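Local coordinates for protein aminoglycoside phosphotransferase (Streptomyces rimosus, PDB 6FUC) that phosphorylates aminoglycosides, probably transferring the ATP gamma-phosphate to the 3''-hydroxyl of streptomycin and so conferring resistance to it, at residues Glu108-Ala111 with Asp112-Arg116; Asp140-Arg144 with Glu145-Pro149; Ile195-Pro199 with Asp200-Val204. All blocks are in the same frame, centred on the assembly; numbering follows the deposited sequence.

Contact 1. Residues Glu108-Ala111 with Asp112-Arg116; sequences EPIA and DAVRR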
# COMPACT_ATOMS: atom_id res chain seq x y z
N GLU A 108 5.94 15.86 -8.79
CA GLU A 108 5.04 16.89 -8.20
C GLU A 108 3.55 16.49 -8.28
O GLU A 108 2.81 16.68 -7.30
CB GLU A 108 5.28 18.32 -8.74
CG GLU A 108 6.61 18.86 -8.34
CD GLU A 108 6.91 20.21 -8.94
OE1 GLU A 108 6.24 20.64 -9.90
OE2 GLU A 108 7.81 20.85 -8.36
N PRO A 109 3.12 15.87 -9.40
CA PRO A 109 1.75 15.35 -9.43
C PRO A 109 1.47 14.32 -8.30
O PRO A 109 0.36 14.35 -7.72
CB PRO A 109 1.64 14.72 -10.81
CG PRO A 109 2.48 15.62 -11.64
CD PRO A 109 3.64 16.02 -10.76
N ILE A 110 2.44 13.49 -7.98
CA ILE A 110 2.28 12.54 -6.90
C ILE A 110 2.17 13.29 -5.58
O ILE A 110 1.28 13.00 -4.74
CB ILE A 110 3.41 11.49 -6.91
CG1 ILE A 110 3.31 10.55 -8.08
CG2 ILE A 110 3.38 10.72 -5.59
CD1 ILE A 110 4.53 9.74 -8.34
N ALA A 111 3.04 14.29 -5.34
CA ALA A 111 2.97 15.05 -4.13
C ALA A 111 1.58 15.64 -3.99
O ALA A 111 0.98 15.64 -2.88
CB ALA A 111 4.04 16.12 -4.10
N ASP A 112 1.06 16.18 -5.06
CA ASP A 112 -0.24 16.83 -4.98
C ASP A 112 -1.38 15.81 -4.71
O ASP A 112 -2.29 16.11 -3.93
CB ASP A 112 -0.58 17.59 -6.30
CG ASP A 112 0.33 18.74 -6.61
OD1 ASP A 112 1.05 19.24 -5.73
OD2 ASP A 112 0.30 19.19 -7.79
N ALA A 113 -1.32 14.68 -5.36
CA ALA A 113 -2.38 13.67 -5.19
C ALA A 113 -2.35 13.06 -3.76
O ALA A 113 -3.39 12.80 -3.17
CB ALA A 113 -2.24 12.56 -6.22
N VAL A 114 -1.15 12.84 -3.27
CA VAL A 114 -0.97 12.32 -1.88
C VAL A 114 -1.43 13.38 -0.89
O VAL A 114 -2.11 13.06 0.09
CB VAL A 114 0.44 11.83 -1.70
CG1 VAL A 114 0.67 11.44 -0.23
CG2 VAL A 114 0.72 10.68 -2.60
N ARG A 115 -1.11 14.64 -1.13
CA ARG A 115 -1.54 15.71 -0.25
C ARG A 115 -3.07 15.71 -0.20
O ARG A 115 -3.68 15.88 0.90
CB ARG A 115 -1.00 17.06 -0.72
CG ARG A 115 -1.52 18.18 0.15
CD ARG A 115 -1.06 19.54 -0.24
NE ARG A 115 -1.24 19.93 -1.63
CZ ARG A 115 -2.39 20.15 -2.28
NH1 ARG A 115 -3.60 20.01 -1.72
NH2 ARG A 115 -2.33 20.54 -3.55
N ARG A 116 -3.74 15.58 -1.33
CA ARG A 116 -5.20 15.58 -1.32
C ARG A 116 -5.75 14.44 -0.46
O ARG A 116 -6.67 14.63 0.33
CB ARG A 116 -5.77 15.52 -2.73
CG ARG A 116 -5.54 16.79 -3.51
CD ARG A 116 -6.15 16.63 -4.93
NE ARG A 116 -7.66 16.59 -4.86
CZ ARG A 116 -8.50 15.54 -4.92
NH1 ARG A 116 -8.11 14.23 -5.08
NH2 ARG A 116 -9.77 15.82 -4.76

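Contact 2. Residues Asp140-Arg144 with Glu145-Pro149; sequences DVVAR and EAVNP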
# COMPACT_ATOMS: atom_id res chain seq x y z
N ASP A 140 3.14 -9.93 16.14
CA ASP A 140 2.57 -11.21 15.73
C ASP A 140 3.33 -11.90 14.59
O ASP A 140 3.60 -13.09 14.60
CB ASP A 140 1.08 -10.98 15.32
CG ASP A 140 0.42 -12.21 14.72
OD1 ASP A 140 0.40 -13.25 15.38
OD2 ASP A 140 -0.10 -12.14 13.57
N VAL A 141 3.69 -11.12 13.56
CA VAL A 141 4.47 -11.67 12.46
C VAL A 141 5.81 -12.22 12.98
O VAL A 141 6.25 -13.30 12.60
CB VAL A 141 4.70 -10.64 11.36
CG1 VAL A 141 5.54 -11.15 10.22
CG2 VAL A 141 3.38 -10.10 10.80
N VAL A 142 6.45 -11.43 13.85
CA VAL A 142 7.76 -11.80 14.42
C VAL A 142 7.60 -13.03 15.32
O VAL A 142 8.44 -13.97 15.26
CB VAL A 142 8.38 -10.60 15.15
CG1 VAL A 142 9.54 -10.99 16.04
CG2 VAL A 142 8.78 -9.53 14.14
N ALA A 143 6.53 -13.06 16.11
CA ALA A 143 6.25 -14.22 16.97
C ALA A 143 6.05 -15.51 16.15
O ALA A 143 6.49 -16.57 16.58
CB ALA A 143 5.07 -13.96 17.90
N ARG A 144 5.40 -15.39 14.99
CA ARG A 144 5.17 -16.48 14.08
C ARG A 144 6.37 -16.84 13.18
O ARG A 144 6.27 -17.72 12.35
CB ARG A 144 3.91 -16.29 13.23
CG ARG A 144 2.65 -16.35 14.04
CD ARG A 144 1.41 -16.23 13.18
NE ARG A 144 1.19 -14.88 12.72
CZ ARG A 144 1.36 -14.42 11.47
NH1 ARG A 144 1.80 -15.17 10.46
NH2 ARG A 144 1.11 -13.13 11.23
N GLU A 145 7.46 -16.09 13.30
CA GLU A 145 8.66 -16.24 12.50
C GLU A 145 8.23 -16.17 11.01
O GLU A 145 8.70 -16.91 10.17
CB GLU A 145 9.38 -17.56 12.88
CG GLU A 145 9.92 -17.56 14.32
CD GLU A 145 10.68 -18.83 14.76
OE1 GLU A 145 10.86 -19.79 13.96
OE2 GLU A 145 11.11 -18.87 15.94
N ALA A 146 7.39 -15.19 10.71
CA ALA A 146 6.81 -15.07 9.35
C ALA A 146 7.33 -13.91 8.52
O ALA A 146 6.82 -13.62 7.48
CB ALA A 146 5.28 -15.04 9.45
N VAL A 147 8.35 -13.19 9.01
CA VAL A 147 8.92 -12.06 8.26
C VAL A 147 9.61 -12.57 7.02
O VAL A 147 10.39 -13.52 7.08
CB VAL A 147 9.86 -11.22 9.12
CG1 VAL A 147 10.54 -10.13 8.29
CG2 VAL A 147 9.09 -10.60 10.29
N ASN A 148 9.33 -11.94 5.89
CA ASN A 148 10.02 -12.24 4.66
C ASN A 148 11.24 -11.37 4.55
O ASN A 148 11.10 -10.15 4.42
CB ASN A 148 9.15 -11.99 3.43
CG ASN A 148 9.81 -12.43 2.14
OD1 ASN A 148 11.03 -12.50 2.04
ND2 ASN A 148 9.01 -12.74 1.14
N PRO A 149 12.46 -11.94 4.68
CA PRO A 149 13.64 -11.05 4.71
C PRO A 149 13.85 -10.29 3.41
O PRO A 149 14.51 -9.24 3.45
CB PRO A 149 14.81 -12.01 4.98
CG PRO A 149 14.29 -13.34 4.60
CD PRO A 149 12.82 -13.35 4.77

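Contact 3. Residues Ile195-Pro199 with Asp200-Val204; sequences IILDP and DTLDV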
# COMPACT_ATOMS: atom_id res chain seq x y z
N ILE A 195 0.65 3.35 -7.01
CA ILE A 195 0.30 4.67 -7.59
C ILE A 195 0.29 4.44 -9.11
O ILE A 195 1.29 4.08 -9.69
CB ILE A 195 1.32 5.74 -7.21
CG1 ILE A 195 1.48 5.84 -5.68
CG2 ILE A 195 0.94 7.04 -7.86
CD1 ILE A 195 2.58 6.72 -5.28
N ILE A 196 -0.87 4.65 -9.73
CA ILE A 196 -1.02 4.44 -11.17
C ILE A 196 -0.92 5.81 -11.83
O ILE A 196 -1.62 6.75 -11.43
CB ILE A 196 -2.33 3.77 -11.52
CG1 ILE A 196 -2.52 2.47 -10.72
CG2 ILE A 196 -2.38 3.48 -13.02
CD1 ILE A 196 -1.41 1.44 -10.82
N LEU A 197 -0.10 5.90 -12.86
CA LEU A 197 0.14 7.15 -13.60
C LEU A 197 -0.57 7.11 -14.94
O LEU A 197 -0.63 6.10 -15.63
CB LEU A 197 1.64 7.33 -13.86
CG LEU A 197 2.51 7.29 -12.61
CD1 LEU A 197 3.98 7.44 -12.98
CD2 LEU A 197 2.12 8.30 -11.58
N ASP A 198 -1.09 8.28 -15.33
CA ASP A 198 -1.63 8.43 -16.68
C ASP A 198 -0.45 8.43 -17.66
O ASP A 198 0.48 9.18 -17.51
CB ASP A 198 -2.38 9.76 -16.77
CG ASP A 198 -3.00 10.04 -18.10
OD1 ASP A 198 -2.35 10.04 -19.16
OD2 ASP A 198 -4.23 10.28 -18.12
N PRO A 199 -0.49 7.52 -18.67
CA PRO A 199 0.70 7.34 -19.54
C PRO A 199 0.95 8.48 -20.49
O PRO A 199 2.01 8.52 -21.10
CB PRO A 199 0.37 6.06 -20.26
CG PRO A 199 -1.06 5.98 -20.27
CD PRO A 199 -1.51 6.50 -18.97
N ASP A 200 -0.02 9.37 -20.67
CA ASP A 200 0.13 10.52 -21.55
C ASP A 200 0.47 11.79 -20.81
O ASP A 200 1.36 12.55 -21.25
CB ASP A 200 -1.12 10.67 -22.42
CG ASP A 200 -1.22 9.53 -23.36
OD1 ASP A 200 -0.27 9.34 -24.20
OD2 ASP A 200 -2.18 8.75 -23.29
N THR A 201 -0.23 12.11 -19.71
CA THR A 201 0.08 13.32 -18.98
C THR A 201 1.12 13.15 -17.91
O THR A 201 1.71 14.12 -17.47
CB THR A 201 -1.17 13.88 -18.29
OG1 THR A 201 -1.60 12.87 -17.38
CG2 THR A 201 -2.25 14.19 -19.31
N LEU A 202 1.29 11.91 -17.42
CA LEU A 202 2.14 11.60 -16.24
C LEU A 202 1.64 12.20 -14.93
O LEU A 202 2.36 12.29 -13.96
CB LEU A 202 3.63 11.80 -16.50
CG LEU A 202 4.31 10.66 -17.24
CD1 LEU A 202 4.28 9.36 -16.43
CD2 LEU A 202 3.77 10.41 -18.65
N ASP A 203 0.37 12.59 -14.93
CA ASP A 203 -0.33 12.83 -13.69
C ASP A 203 -0.72 11.51 -13.03
O ASP A 203 -0.59 10.45 -13.63
CB ASP A 203 -1.54 13.75 -13.92
CG ASP A 203 -2.03 14.50 -12.75
OD1 ASP A 203 -1.66 14.26 -11.59
OD2 ASP A 203 -2.89 15.43 -12.98
N VAL A 204 -1.21 11.56 -11.80
CA VAL A 204 -1.72 10.39 -11.12
C VAL A 204 -3.10 10.02 -11.65
O VAL A 204 -4.02 10.86 -11.63
CB VAL A 204 -1.73 10.62 -9.59
CG1 VAL A 204 -2.38 9.51 -8.87
CG2 VAL A 204 -0.30 10.75 -9.09
O HOH W 1 -4.16 13.25 -16.44
O HOH W 2 -3.88 8.66 -21.21

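Contact 1. Residues Glu108-Ala111 with Asp112-Arg116
Ile110 and Val114, one turn apart on the same helix, touch through their CG2 methyls: Ile110 CG2 lies 4.0 Å from Val114 CG2, and the two side chains run side by side in the same direction. In Ile110, with CG1 turned beside the backbone N (chi1 -69°), CG2 is left anti to that N, on the side of the carbonyl carbon, where it meets Val114. The other CG2, that of Val114, also rests 3.2 Å from Ile110 O, tight against the carbonyl that takes the bond from Val114's own amide.

The backbone sets this spacing. Four successive i to i+4 bonds cross from Glu108-Ala111 to Asp112-Arg116. The straightest at hydrogen is Val114 N to Ile110 O, 2.8 Å with an N-H...O angle of 167°. Ala113 N reaches Pro109 O at 2.9 Å, and Arg115 N reaches Ala111 O at the same length. Pro109 has no N-H to give to the preceding turn, and the helix kinks there, yet its carbonyl still accepts normally. On another side of the helix, Asp112 folds its carboxylate back beside its own amide (chi1 -64°), bringing CG to 3.3 Å from Glu108 O, the acceptor of that same amide.

Val204 and Phe207 of strand 204-207 cover the side of Ile110, Ala113 and Val114, while Phe247 of helix 243-251 packs on Ile110 and Ala111. From that second helix Arg250 makes a salt bridge with Asp112 OD1, probably helping to hold the carboxylate in its turned-back position, and Arg115 NH1 pairs with Glu119. The arrangement is that of a regular alpha-helical turn following a proline kink, here in a helix wedged between a beta hairpin and another helix of the kinase-like phosphotransferase fold.

Contact 2. Residues Asp140-Arg144 with Glu145-Pro149
Two backbone bonds bind Glu145 and Ala146 to the last turn of helix 131-143. Ala146 N reaches back five residues to Val141 O at 2.9 Å, in a bond nearly straight at hydrogen (167°). Glu145 N meets Val142 O at 3.0 Å, but from above the carbonyl plane, away from its lone pairs. With the positive phi of Glu145 (54°) the pair makes a Schellman motif, with a glutamate in the reversing position.

The apolar contacts lie beyond the reversal, where the chain brings Val147 back against the helix. Val147 CG2 approaches Val141 CG1 to 3.6 Å, the two side chains crossing at about a right angle, and lies 4.0 Å from Val142 CG2, this time alongside. Leu165 and Pro161 of helix 161-168 continue this patch by touching Val142 and Val147.

The charged contacts centre on Arg144. Its NH2 forms a salt bridge to Asp140 OD2, 2.8 Å long, in which the carboxylate oxygen lies in the guanidinium plane but is itself met from above the carboxylate plane; NE adds weak bonds to both carboxylate oxygens. A bend at chi3 (-74°) turns the group into this position, while NH1 lies 3.6 Å from Ala146 CB and is paired with the C-terminal carboxylate of Gly272. Between them, the two carboxylates probably fix the guanidinium's orientation and balance its charge.

Contact 3. Residues Ile195-Pro199 with Asp200-Val204
Asp198 opens the turn of a beta hairpin and organises it with its own carboxylate. Its CB lies 3.3 Å from Thr201 OG1, and its CG is 3.2 Å from the same OG1. With CG opposite the backbone N (chi1 -179°), the carboxylate extends over the turn. There OD1 accepts two amides: Asp200 N at 2.9 Å, almost in line with the C-O bond, which makes an Asx turn, and Thr201 N at 3.0 Å, from above the carboxylate plane, which extends it. A water donating to both OD1 and Asp200 OD2 bridges the two acids, probably easing the repulsion between them. OD2 takes a weak bond from another water, which also binds Thr201 OG1.

Asp198 N donates to Asp203 O, and Leu202 N to Asp198 O, closing the turn. Leu197 and Val204 form an antiparallel non-hydrogen-bonded pair. On the face of Ile195 and Leu197, Ile195 CG2 and Leu197 CD2 both approach Val204 CG2. Further round the turn, Leu202 CD1 meets Leu197 CD1. Thr201 opens an ST turn: its OG1 accepts from Asp203 N at 3.2 Å, nearly straight at hydrogen (165°).

Overall arrangement
After the antiparallel five-stranded sheet, the chain reaches contact 1 within helix 100-117, next contact 2 where helix 131-143 ends, and then contact 3 in the hairpin between strands 195-197 and 204-207. The three follow in series; none crosses or encloses another. Contact 2 closes a helix end and contact 3 a hairpin turn, while contact 1 closes no loop. Contacts 1 and 3 touch: Pro109 CB meets Asp203 OD1 at 3.4 Å and Ile110 CG1 meets Val204 CG2 at 3.7 Å, so the helix packs on the hairpin. Contact 2 is on the opposite side of the chain's centre, about 33 Å from contact 1 between centres, joining helix 131-143 to helix 161-168 and the C terminus.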